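Local atomic coordinates of anthranilate synthase component I (Streptococcus pneumoniae serotype 4, PDB entry 5KCK), a protein that belongs to the family of anthranilate synthase large components, mixed alpha/beta proteins built around large antiparallel beta sheets. Residues G266-A274 with H303-I314; L203-L214 with S368-I379. All coordinates share one frame; numbering follows the deposited sequence.

Interaction 1: residues G266-A274 with H303-I314; sequences GIVTTNPIA and HRMLVDLGRNDI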
loop_
_atom_site.group_PDB
_atom_site.type_symbol
_atom_site.label_atom_id
_atom_site.label_comp_id
_atom_site.label_asym_id
_atom_site.label_seq_id
_atom_site.Cartn_x
_atom_site.Cartn_y
_atom_site.Cartn_z
ATOM N N GLY A 266 18.419 -22.041 2.905
ATOM C CA GLY A 266 18.437 -23.485 2.852
ATOM C C GLY A 266 17.080 -24.157 2.803
ATOM O O GLY A 266 17.025 -25.393 2.747
ATOM N N ILE A 267 15.990 -23.392 2.836
ATOM C CA ILE A 267 14.634 -23.925 2.743
ATOM C C ILE A 267 14.141 -23.773 1.304
ATOM O O ILE A 267 14.196 -22.673 0.730
ATOM C CB ILE A 267 13.693 -23.203 3.725
ATOM C CG1 ILE A 267 14.308 -23.154 5.130
ATOM C CG2 ILE A 267 12.305 -23.846 3.735
ATOM C CD1 ILE A 267 14.678 -24.517 5.702
ATOM N N VAL A 268 13.663 -24.870 0.720
ATOM C CA VAL A 268 13.021 -24.869 -0.597
ATOM C C VAL A 268 11.511 -24.810 -0.407
ATOM O O VAL A 268 10.946 -25.575 0.386
ATOM C CB VAL A 268 13.419 -26.113 -1.409
ATOM C CG1 VAL A 268 12.897 -26.016 -2.833
ATOM C CG2 VAL A 268 14.915 -26.272 -1.400
ATOM N N THR A 269 10.852 -23.914 -1.137
ATOM C CA THR A 269 9.413 -23.714 -1.015
ATOM C C THR A 269 8.757 -23.762 -2.389
ATOM O O THR A 269 9.261 -23.164 -3.340
ATOM C CB THR A 269 9.091 -22.363 -0.350
ATOM O OG1 THR A 269 9.671 -22.316 0.959
ATOM C CG2 THR A 269 7.578 -22.139 -0.252
ATOM N N THR A 270 7.631 -24.470 -2.492
ATOM C CA THR A 270 6.742 -24.339 -3.635
ATOM C C THR A 270 5.369 -23.912 -3.145
ATOM O O THR A 270 5.014 -24.090 -1.976
ATOM C CB THR A 270 6.606 -25.637 -4.453
ATOM O OG1 THR A 270 6.053 -26.676 -3.634
ATOM C CG2 THR A 270 7.946 -26.084 -5.017
ATOM N N ASN A 271 4.589 -23.355 -4.060
ATOM C CA ASN A 271 3.285 -22.784 -3.740
ATOM C C ASN A 271 2.291 -23.268 -4.791
ATOM O O ASN A 271 1.921 -22.522 -5.709
ATOM C CB ASN A 271 3.379 -21.259 -3.662
ATOM C CG ASN A 271 2.046 -20.605 -3.389
ATOM O OD1 ASN A 271 1.647 -19.681 -4.096
ATOM N ND2 ASN A 271 1.339 -21.088 -2.368
ATOM N N PRO A 272 1.857 -24.522 -4.702
ATOM C CA PRO A 272 0.906 -25.045 -5.691
ATOM C C PRO A 272 -0.339 -24.188 -5.810
ATOM O O PRO A 272 -1.020 -23.909 -4.815
ATOM C CB PRO A 272 0.578 -26.442 -5.154
ATOM C CG PRO A 272 1.767 -26.825 -4.382
ATOM C CD PRO A 272 2.288 -25.565 -3.755
ATOM N N ILE A 273 -0.615 -23.735 -7.031
ATOM C CA ILE A 273 -1.810 -22.964 -7.349
ATOM C C ILE A 273 -2.552 -23.722 -8.437
ATOM O O ILE A 273 -2.031 -23.884 -9.548
ATOM C CB ILE A 273 -1.472 -21.536 -7.812
ATOM C CG1 ILE A 273 -0.698 -20.771 -6.731
ATOM C CG2 ILE A 273 -2.743 -20.790 -8.185
ATOM C CD1 ILE A 273 -1.531 -20.394 -5.523
ATOM N N ALA A 274 -3.753 -24.195 -8.109
ATOM C CA ALA A 274 -4.612 -24.942 -9.027
ATOM C C ALA A 274 -5.934 -25.278 -8.345
ATOM O O ALA A 274 -6.891 -25.693 -9.000
ATOM C CB ALA A 274 -3.927 -26.218 -9.505
ATOM N N HIS A 303 -5.677 -29.825 -7.654
ATOM C CA HIS A 303 -4.789 -29.172 -6.704
ATOM C C HIS A 303 -3.957 -30.192 -5.934
ATOM O O HIS A 303 -2.735 -30.052 -5.818
ATOM C CB HIS A 303 -5.597 -28.310 -5.741
ATOM C CG HIS A 303 -4.754 -27.629 -4.712
ATOM N ND1 HIS A 303 -4.119 -26.430 -4.948
ATOM C CD2 HIS A 303 -4.414 -27.997 -3.453
ATOM C CE1 HIS A 303 -3.434 -26.079 -3.874
ATOM N NE2 HIS A 303 -3.598 -27.011 -2.951
ATOM N N ARG A 304 -4.609 -31.219 -5.388
ATOM C CA ARG A 304 -3.892 -32.247 -4.646
ATOM C C ARG A 304 -2.758 -32.837 -5.479
ATOM O O ARG A 304 -1.663 -33.093 -4.964
ATOM C CB ARG A 304 -4.878 -33.330 -4.217
ATOM C CG ARG A 304 -4.410 -34.254 -3.130
ATOM C CD ARG A 304 -5.555 -35.187 -2.732
ATOM N NE ARG A 304 -6.819 -34.461 -2.613
ATOM C CZ ARG A 304 -7.914 -34.709 -3.332
ATOM N NH1 ARG A 304 -7.928 -35.691 -4.228
ATOM N NH2 ARG A 304 -9.004 -33.977 -3.144
HETATM N N MSE A 305 -2.996 -33.032 -6.772
HETATM C CA MSE A 305 -2.001 -33.573 -7.687
HETATM C C MSE A 305 -0.784 -32.655 -7.754
HETATM O O MSE A 305 0.356 -33.118 -7.814
HETATM C CB MSE A 305 -2.612 -33.757 -9.075
HETATM C CG MSE A 305 -2.146 -34.989 -9.830
HETATM SE SE MSE A 305 -3.609 -35.838 -10.828
HETATM C CE MSE A 305 -4.566 -36.689 -9.352
ATOM N N LEU A 306 -1.034 -31.344 -7.729
ATOM C CA LEU A 306 0.069 -30.390 -7.760
ATOM C C LEU A 306 0.792 -30.343 -6.420
ATOM O O LEU A 306 2.012 -30.161 -6.377
ATOM C CB LEU A 306 -0.438 -29.001 -8.139
ATOM C CG LEU A 306 0.496 -28.235 -9.064
ATOM C CD1 LEU A 306 0.472 -28.834 -10.463
ATOM C CD2 LEU A 306 0.118 -26.771 -9.088
ATOM N N VAL A 307 0.057 -30.492 -5.316
ATOM C CA VAL A 307 0.704 -30.560 -4.009
ATOM C C VAL A 307 1.631 -31.765 -3.950
ATOM O O VAL A 307 2.786 -31.664 -3.525
ATOM C CB VAL A 307 -0.345 -30.597 -2.884
ATOM C CG1 VAL A 307 0.334 -30.743 -1.525
ATOM C CG2 VAL A 307 -1.207 -29.343 -2.924
ATOM N N ASP A 308 1.144 -32.920 -4.402
ATOM C CA ASP A 308 1.960 -34.126 -4.366
ATOM C C ASP A 308 3.157 -34.029 -5.302
ATOM O O ASP A 308 4.219 -34.588 -5.006
ATOM C CB ASP A 308 1.102 -35.343 -4.700
ATOM C CG ASP A 308 0.138 -35.695 -3.577
ATOM O OD1 ASP A 308 0.417 -35.324 -2.412
ATOM O OD2 ASP A 308 -0.893 -36.342 -3.857
ATOM N N LEU A 309 3.016 -33.325 -6.424
ATOM C CA LEU A 309 4.173 -33.092 -7.275
ATOM C C LEU A 309 5.218 -32.268 -6.537
ATOM O O LEU A 309 6.421 -32.543 -6.634
ATOM C CB LEU A 309 3.747 -32.404 -8.574
ATOM C CG LEU A 309 4.798 -32.379 -9.693
ATOM C CD1 LEU A 309 5.007 -33.777 -10.270
ATOM C CD2 LEU A 309 4.432 -31.379 -10.798
ATOM N N GLY A 310 4.773 -31.269 -5.770
ATOM C CA GLY A 310 5.709 -30.452 -5.015
ATOM C C GLY A 310 6.368 -31.212 -3.877
ATOM O O GLY A 310 7.563 -31.040 -3.617
ATOM N N ARG A 311 5.597 -32.049 -3.179
ATOM C CA ARG A 311 6.167 -32.907 -2.144
ATOM C C ARG A 311 7.267 -33.803 -2.710
ATOM O O ARG A 311 8.322 -33.963 -2.087
ATOM C CB ARG A 311 5.072 -33.761 -1.486
ATOM C CG ARG A 311 4.104 -32.995 -0.592
ATOM C CD ARG A 311 2.936 -33.870 -0.090
ATOM N NE ARG A 311 3.383 -35.027 0.682
ATOM C CZ ARG A 311 2.989 -36.279 0.462
ATOM N NH1 ARG A 311 2.118 -36.558 -0.506
ATOM N NH2 ARG A 311 3.462 -37.258 1.221
ATOM N N ASN A 312 7.042 -34.402 -3.886
ATOM C CA ASN A 312 8.056 -35.286 -4.452
ATOM C C ASN A 312 9.260 -34.504 -4.982
ATOM O O ASN A 312 10.408 -34.912 -4.765
ATOM C CB ASN A 312 7.451 -36.159 -5.551
ATOM C CG ASN A 312 8.486 -37.077 -6.205
ATOM O OD1 ASN A 312 8.820 -36.918 -7.382
ATOM N ND2 ASN A 312 9.008 -38.029 -5.434
ATOM N N ASP A 313 9.027 -33.389 -5.689
ATOM C CA ASP A 313 10.141 -32.578 -6.185
ATOM C C ASP A 313 11.046 -32.138 -5.041
ATOM O O ASP A 313 12.266 -32.327 -5.089
ATOM C CB ASP A 313 9.623 -31.354 -6.953
ATOM C CG ASP A 313 9.076 -31.705 -8.336
ATOM O OD1 ASP A 313 9.355 -32.821 -8.832
ATOM O OD2 ASP A 313 8.369 -30.857 -8.934
ATOM N N ILE A 314 10.454 -31.563 -3.992
ATOM C CA ILE A 314 11.225 -31.128 -2.833
ATOM C C ILE A 314 11.853 -32.328 -2.128
ATOM O O ILE A 314 13.016 -32.283 -1.706
ATOM C CB ILE A 314 10.320 -30.300 -1.901
ATOM C CG1 ILE A 314 9.984 -28.960 -2.570
ATOM C CG2 ILE A 314 10.956 -30.101 -0.524
ATOM C CD1 ILE A 314 9.062 -28.058 -1.751
#

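Interaction 2: residues L203-L214 with S368-I379; sequences LIRNGDMFQCVL and SGAPKIRAMRRI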
loop_
_atom_site.group_PDB
_atom_site.type_symbol
_atom_site.label_atom_id
_atom_site.label_comp_id
_atom_site.label_asym_id
_atom_site.label_seq_id
_atom_site.Cartn_x
_atom_site.Cartn_y
_atom_site.Cartn_z
ATOM N N LEU A 203 -4.771 -39.617 -26.949
ATOM C CA LEU A 203 -3.652 -40.265 -26.270
ATOM C C LEU A 203 -3.978 -40.519 -24.808
ATOM O O LEU A 203 -3.714 -41.606 -24.283
ATOM C CB LEU A 203 -2.393 -39.412 -26.385
ATOM C CG LEU A 203 -1.739 -39.320 -27.759
ATOM C CD1 LEU A 203 -0.754 -38.162 -27.785
ATOM C CD2 LEU A 203 -1.046 -40.626 -28.081
ATOM N N ILE A 204 -4.566 -39.525 -24.139
ATOM C CA ILE A 204 -4.959 -39.668 -22.742
ATOM C C ILE A 204 -5.970 -40.799 -22.579
ATOM O O ILE A 204 -5.882 -41.595 -21.634
ATOM C CB ILE A 204 -5.494 -38.320 -22.215
ATOM C CG1 ILE A 204 -4.358 -37.288 -22.170
ATOM C CG2 ILE A 204 -6.130 -38.464 -20.843
ATOM C CD1 ILE A 204 -4.815 -35.869 -21.907
ATOM N N ARG A 205 -6.931 -40.908 -23.506
ATOM C CA ARG A 205 -7.903 -42.000 -23.441
ATOM C C ARG A 205 -7.228 -43.358 -23.609
ATOM O O ARG A 205 -7.622 -44.338 -22.967
ATOM C CB ARG A 205 -8.982 -41.823 -24.509
ATOM C CG ARG A 205 -9.515 -40.412 -24.651
ATOM C CD ARG A 205 -10.893 -40.235 -24.052
ATOM N NE ARG A 205 -11.622 -39.170 -24.732
ATOM C CZ ARG A 205 -12.913 -38.907 -24.555
ATOM N NH1 ARG A 205 -13.631 -39.636 -23.711
ATOM N NH2 ARG A 205 -13.486 -37.914 -25.225
ATOM N N ASN A 206 -6.211 -43.433 -24.468
ATOM C CA ASN A 206 -5.471 -44.660 -24.733
ATOM C C ASN A 206 -4.431 -44.975 -23.650
ATOM O O ASN A 206 -3.623 -45.894 -23.830
ATOM C CB ASN A 206 -4.793 -44.566 -26.106
ATOM C CG ASN A 206 -4.563 -45.928 -26.750
ATOM O OD1 ASN A 206 -5.324 -46.872 -26.532
ATOM N ND2 ASN A 206 -3.506 -46.031 -27.550
ATOM N N GLY A 207 -4.436 -44.241 -22.539
ATOM C CA GLY A 207 -3.530 -44.507 -21.438
ATOM C C GLY A 207 -2.153 -43.889 -21.553
ATOM O O GLY A 207 -1.292 -44.187 -20.718
ATOM N N ASP A 208 -1.916 -43.031 -22.549
ATOM C CA ASP A 208 -0.569 -42.515 -22.778
ATOM C C ASP A 208 -0.105 -41.610 -21.640
ATOM O O ASP A 208 1.094 -41.563 -21.338
ATOM C CB ASP A 208 -0.519 -41.775 -24.118
ATOM C CG ASP A 208 0.850 -41.187 -24.424
ATOM O OD1 ASP A 208 1.775 -41.964 -24.756
ATOM O OD2 ASP A 208 0.995 -39.941 -24.347
HETATM N N MSE A 209 -1.034 -40.904 -20.998
HETATM C CA MSE A 209 -0.722 -39.917 -19.965
HETATM C C MSE A 209 -2.034 -39.423 -19.372
HETATM O O MSE A 209 -3.109 -39.793 -19.845
HETATM C CB MSE A 209 0.089 -38.746 -20.541
HETATM C CG MSE A 209 -0.505 -38.169 -21.822
HETATM SE SE MSE A 209 0.454 -36.652 -22.624
HETATM C CE MSE A 209 -0.526 -36.566 -24.319
ATOM N N PHE A 210 -1.955 -38.578 -18.348
ATOM C CA PHE A 210 -3.150 -38.086 -17.674
ATOM C C PHE A 210 -3.504 -36.646 -18.032
ATOM O O PHE A 210 -4.689 -36.294 -18.039
ATOM C CB PHE A 210 -2.982 -38.206 -16.151
ATOM C CG PHE A 210 -4.173 -37.719 -15.366
ATOM C CD1 PHE A 210 -5.284 -38.530 -15.193
ATOM C CD2 PHE A 210 -4.179 -36.449 -14.798
ATOM C CE1 PHE A 210 -6.383 -38.084 -14.474
ATOM C CE2 PHE A 210 -5.278 -35.997 -14.083
ATOM C CZ PHE A 210 -6.380 -36.818 -13.921
ATOM N N GLN A 211 -2.522 -35.804 -18.324
ATOM C CA GLN A 211 -2.797 -34.397 -18.588
ATOM C C GLN A 211 -1.667 -33.831 -19.430
ATOM O O GLN A 211 -0.508 -34.229 -19.284
ATOM C CB GLN A 211 -2.954 -33.604 -17.288
ATOM C CG GLN A 211 -3.105 -32.106 -17.480
ATOM C CD GLN A 211 -3.904 -31.466 -16.370
ATOM O OE1 GLN A 211 -4.543 -30.431 -16.564
ATOM N NE2 GLN A 211 -3.884 -32.090 -15.196
ATOM N N CYS A 212 -2.019 -32.905 -20.317
ATOM C CA CYS A 212 -1.071 -32.357 -21.279
ATOM C C CYS A 212 -1.445 -30.908 -21.546
ATOM O O CYS A 212 -2.543 -30.632 -22.037
ATOM C CB CYS A 212 -1.087 -33.175 -22.575
ATOM S SG CYS A 212 0.121 -32.676 -23.821
ATOM N N VAL A 213 -0.550 -29.981 -21.227
ATOM C CA VAL A 213 -0.830 -28.564 -21.405
ATOM C C VAL A 213 -0.389 -28.170 -22.809
ATOM O O VAL A 213 0.806 -28.161 -23.116
ATOM C CB VAL A 213 -0.148 -27.706 -20.333
ATOM C CG1 VAL A 213 -0.508 -26.249 -20.528
ATOM C CG2 VAL A 213 -0.558 -28.168 -18.932
ATOM N N LEU A 214 -1.358 -27.860 -23.668
ATOM C CA LEU A 214 -1.103 -27.353 -25.010
ATOM C C LEU A 214 -1.360 -25.849 -25.045
ATOM O O LEU A 214 -2.319 -25.359 -24.441
ATOM C CB LEU A 214 -1.987 -28.065 -26.041
ATOM C CG LEU A 214 -1.787 -29.576 -26.164
ATOM C CD1 LEU A 214 -2.831 -30.202 -27.089
ATOM C CD2 LEU A 214 -0.379 -29.896 -26.643
ATOM N N SER A 368 3.005 -28.199 -18.156
ATOM C CA SER A 368 3.557 -29.352 -18.856
ATOM C C SER A 368 2.545 -30.490 -18.867
ATOM O O SER A 368 1.831 -30.685 -19.857
ATOM C CB SER A 368 4.885 -29.779 -18.213
ATOM O OG SER A 368 4.797 -29.845 -16.793
ATOM N N GLY A 369 2.461 -31.235 -17.780
ATOM C CA GLY A 369 1.451 -32.263 -17.654
ATOM C C GLY A 369 1.924 -33.373 -16.737
ATOM O O GLY A 369 2.921 -33.244 -16.030
ATOM N N ALA A 370 1.178 -34.477 -16.773
ATOM C CA ALA A 370 1.419 -35.635 -15.922
ATOM C C ALA A 370 1.166 -36.914 -16.711
ATOM O O ALA A 370 0.082 -37.073 -17.286
ATOM C CB ALA A 370 0.522 -35.592 -14.685
ATOM N N PRO A 371 2.140 -37.840 -16.791
ATOM C CA PRO A 371 3.501 -37.697 -16.258
ATOM C C PRO A 371 4.300 -36.650 -17.049
ATOM O O PRO A 371 4.135 -36.560 -18.269
ATOM C CB PRO A 371 4.106 -39.097 -16.432
ATOM C CG PRO A 371 2.951 -40.008 -16.774
ATOM C CD PRO A 371 1.950 -39.140 -17.457
ATOM N N LYS A 372 5.160 -35.898 -16.356
ATOM C CA LYS A 372 5.748 -34.693 -16.942
ATOM C C LYS A 372 6.590 -34.999 -18.179
ATOM O O LYS A 372 6.492 -34.292 -19.187
ATOM C CB LYS A 372 6.585 -33.961 -15.893
ATOM C CG LYS A 372 7.043 -32.573 -16.319
ATOM C CD LYS A 372 7.877 -31.887 -15.239
ATOM C CE LYS A 372 7.026 -31.403 -14.088
ATOM N NZ LYS A 372 7.836 -30.572 -13.151
ATOM N N ILE A 373 7.427 -36.039 -18.131
ATOM C CA ILE A 373 8.342 -36.269 -19.248
ATOM C C ILE A 373 7.580 -36.708 -20.495
ATOM O O ILE A 373 7.839 -36.218 -21.603
ATOM C CB ILE A 373 9.433 -37.283 -18.864
ATOM C CG1 ILE A 373 10.445 -36.640 -17.917
ATOM C CG2 ILE A 373 10.143 -37.793 -20.102
ATOM C CD1 ILE A 373 11.361 -37.656 -17.253
ATOM N N ARG A 374 6.636 -37.638 -20.339
ATOM C CA ARG A 374 5.804 -38.044 -21.471
ATOM C C ARG A 374 4.993 -36.866 -22.007
ATOM O O ARG A 374 4.864 -36.690 -23.224
ATOM C CB ARG A 374 4.884 -39.197 -21.053
ATOM C CG ARG A 374 3.829 -39.581 -22.088
ATOM C CD ARG A 374 4.454 -40.270 -23.294
ATOM N NE ARG A 374 5.321 -41.375 -22.894
ATOM C CZ ARG A 374 4.918 -42.638 -22.772
ATOM N NH1 ARG A 374 3.657 -42.966 -23.020
ATOM N NH2 ARG A 374 5.779 -43.576 -22.403
ATOM N N ALA A 375 4.442 -36.046 -21.113
ATOM C CA ALA A 375 3.671 -34.890 -21.554
ATOM C C ALA A 375 4.547 -33.910 -22.326
ATOM O O ALA A 375 4.099 -33.307 -23.310
ATOM C CB ALA A 375 3.017 -34.205 -20.356
HETATM N N MSE A 376 5.800 -33.755 -21.916
HETATM C CA MSE A 376 6.699 -32.856 -22.623
HETATM C C MSE A 376 7.080 -33.394 -24.001
HETATM O O MSE A 376 7.205 -32.624 -24.954
HETATM C CB MSE A 376 7.951 -32.586 -21.796
HETATM C CG MSE A 376 7.697 -31.699 -20.589
HETATM SE SE MSE A 376 9.334 -31.232 -19.612
HETATM C CE MSE A 376 9.980 -33.047 -19.228
ATOM N N ARG A 377 7.258 -34.713 -24.122
ATOM C CA ARG A 377 7.502 -35.273 -25.448
ATOM C C ARG A 377 6.291 -35.072 -26.355
ATOM O O ARG A 377 6.439 -34.710 -27.529
ATOM C CB ARG A 377 7.885 -36.753 -25.340
ATOM C CG ARG A 377 9.242 -36.972 -24.627
ATOM C CD ARG A 377 9.740 -38.416 -24.739
ATOM N NE ARG A 377 9.812 -38.858 -26.134
ATOM C CZ ARG A 377 10.933 -38.963 -26.846
ATOM N NH1 ARG A 377 12.106 -38.669 -26.304
ATOM N NH2 ARG A 377 10.879 -39.372 -28.105
ATOM N N ARG A 378 5.081 -35.263 -25.816
ATOM C CA ARG A 378 3.875 -35.085 -26.620
ATOM C C ARG A 378 3.671 -33.625 -27.012
ATOM O O ARG A 378 3.236 -33.336 -28.134
ATOM C CB ARG A 378 2.662 -35.610 -25.866
ATOM C CG ARG A 378 2.731 -37.110 -25.565
ATOM C CD ARG A 378 2.957 -37.960 -26.821
ATOM N NE ARG A 378 2.712 -39.372 -26.544
ATOM C CZ ARG A 378 3.073 -40.375 -27.335
ATOM N NH1 ARG A 378 3.710 -40.134 -28.471
ATOM N NH2 ARG A 378 2.797 -41.625 -26.986
ATOM N N ILE A 379 3.987 -32.693 -26.107
ATOM C CA ILE A 379 3.850 -31.270 -26.416
ATOM C C ILE A 379 4.669 -30.906 -27.646
ATOM O O ILE A 379 4.213 -30.147 -28.510
ATOM C CB ILE A 379 4.244 -30.411 -25.201
ATOM C CG1 ILE A 379 3.149 -30.474 -24.136
ATOM C CG2 ILE A 379 4.531 -28.950 -25.622
ATOM C CD1 ILE A 379 3.595 -29.963 -22.777
#

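Interaction 1: residues G266-A274 with H303-I314
Pro272 presses the flank of its ring onto helix 303-314, and its atoms divide the work. Pro272 CB lies 4.0 Å from Leu306 CD2 and also touches CG2 of Val307, while Pro272 CG comes within 3.9 Å of Val307 CA. The ring thus rests on the helix backbone as well as on two of its side chains. Leu306 continues the apolar patch along the chain: Leu306 CD2 sits 3.6 Å from Ile273 O and also meets CB of Ala274.

His303 approaches in a different manner. With CG anti to the backbone N (chi1 179°), the imidazole lies alongside residues 272-274 and turns its edge to their main chain. Ala274 N lies in the ring plane, and His303 CE1 is 3.4 Å from Pro272 O. A hydrogen bond between His303 NE2 and Ser342 OG probably helps to fix the rotation of the ring.

Farther along, Thr270 and Ile314 point at each other tip to tip, Thr270 OG1 standing 3.8 Å from Ile314 CD1. Thr270 OG1 is buried here without a polar partner in the model; its chi1 of 61° directs it at the helix. Gly310 has no side chain, and Thr270 OG1 stands 4.0 Å from Gly310 CA, directly against the helix backbone. Val268 and Ile314 instead lie alongside one another, pointing contrary ways, with Val268 CG1 and Ile314 CG1 4.1 Å apart.

The axes of strand 267-270 and of helix segment 303-314 run nearly antiparallel, at 161°. Strand 267-270 lies between strands 259-264 and 338-347 of a large antiparallel sheet, and helix 297-316 packs lengthwise on one face of it, also reaching strand 324-333 where Val307 touches Tyr328. Thr269 points away from the helix and binds Lys345.

Interaction 2: residues L203-L214 with S368-I379
Arg378 can be traced outward from helix 372-379 to Asp208, each atom meeting something on the way. Arg378 CB packs 3.7 Å from the methyl CE of Met209, a selenomethionine, and Arg378 CG lies closer still to Met209 CE, at 3.5 Å. A bend at chi2 (-55°) then swings the chain past Leu203, whose CD1 is 3.8 Å from Arg378 CD. At the tip the guanidinium binds the carboxylate with two N-H groups: Arg378 NE donates to Asp208 OD2 over 2.8 Å, and Arg378 NH2 to Asp208 OD1 almost straight over a very short 2.5 Å, a value to be read with caution. The two planes are 46° apart, so this salt bridge is two-pronged yet not coplanar. Leu203 CD2 lies over one guanidinium face, offset toward its rim, and NH1 turns to Glu381.

Asp208 OD1 has a second charged donor, Arg374 NH1 at 2.7 Å, which arrives from above the carboxylate plane (55° out of it). Asp208 belongs to the Schellman motif that ends helix 190-205: its N bonds to Leu203 O, and Gly207, with positive phi, is the C-prime residue.

Beyond this network the backbones pair. Phe210 and Gln211 both face Ala370, a classic beta bulge, and Ala370 O accepts from both their N-H groups (2.7 Å from Phe210 N to Ala370 O). Val213 N then bonds to Ser368 O over 2.8 Å.

Strand 211-221 has the short strand 369-370 as one partner, while Cys212 and Leu214 bond to strand 418-427. Helix 372-382 lies against the strand through Ile379, and Leu214 also packs on helix 190-205.

How the interactions relate
From the N terminus the chain first passes 203-214, then 266-274, then 303-314, and finally returns to 368-379. Interaction 1 closes a loop of 28 intervening residues, part of it unmodelled, and is nested wholly inside the 153-residue loop closed by interaction 2; the two do not cross. The inner contact ties a helix to the face of the large antiparallel sheet, whereas the outer one joins the end of helix 190-205 and strand 211-221 of another sheet to strand 369-370 and helix 372-382. Their centres are about 19 Å apart, but they meet through helix 303-314, where Leu309 CD2 comes 4.2 Å from Lys372 CE.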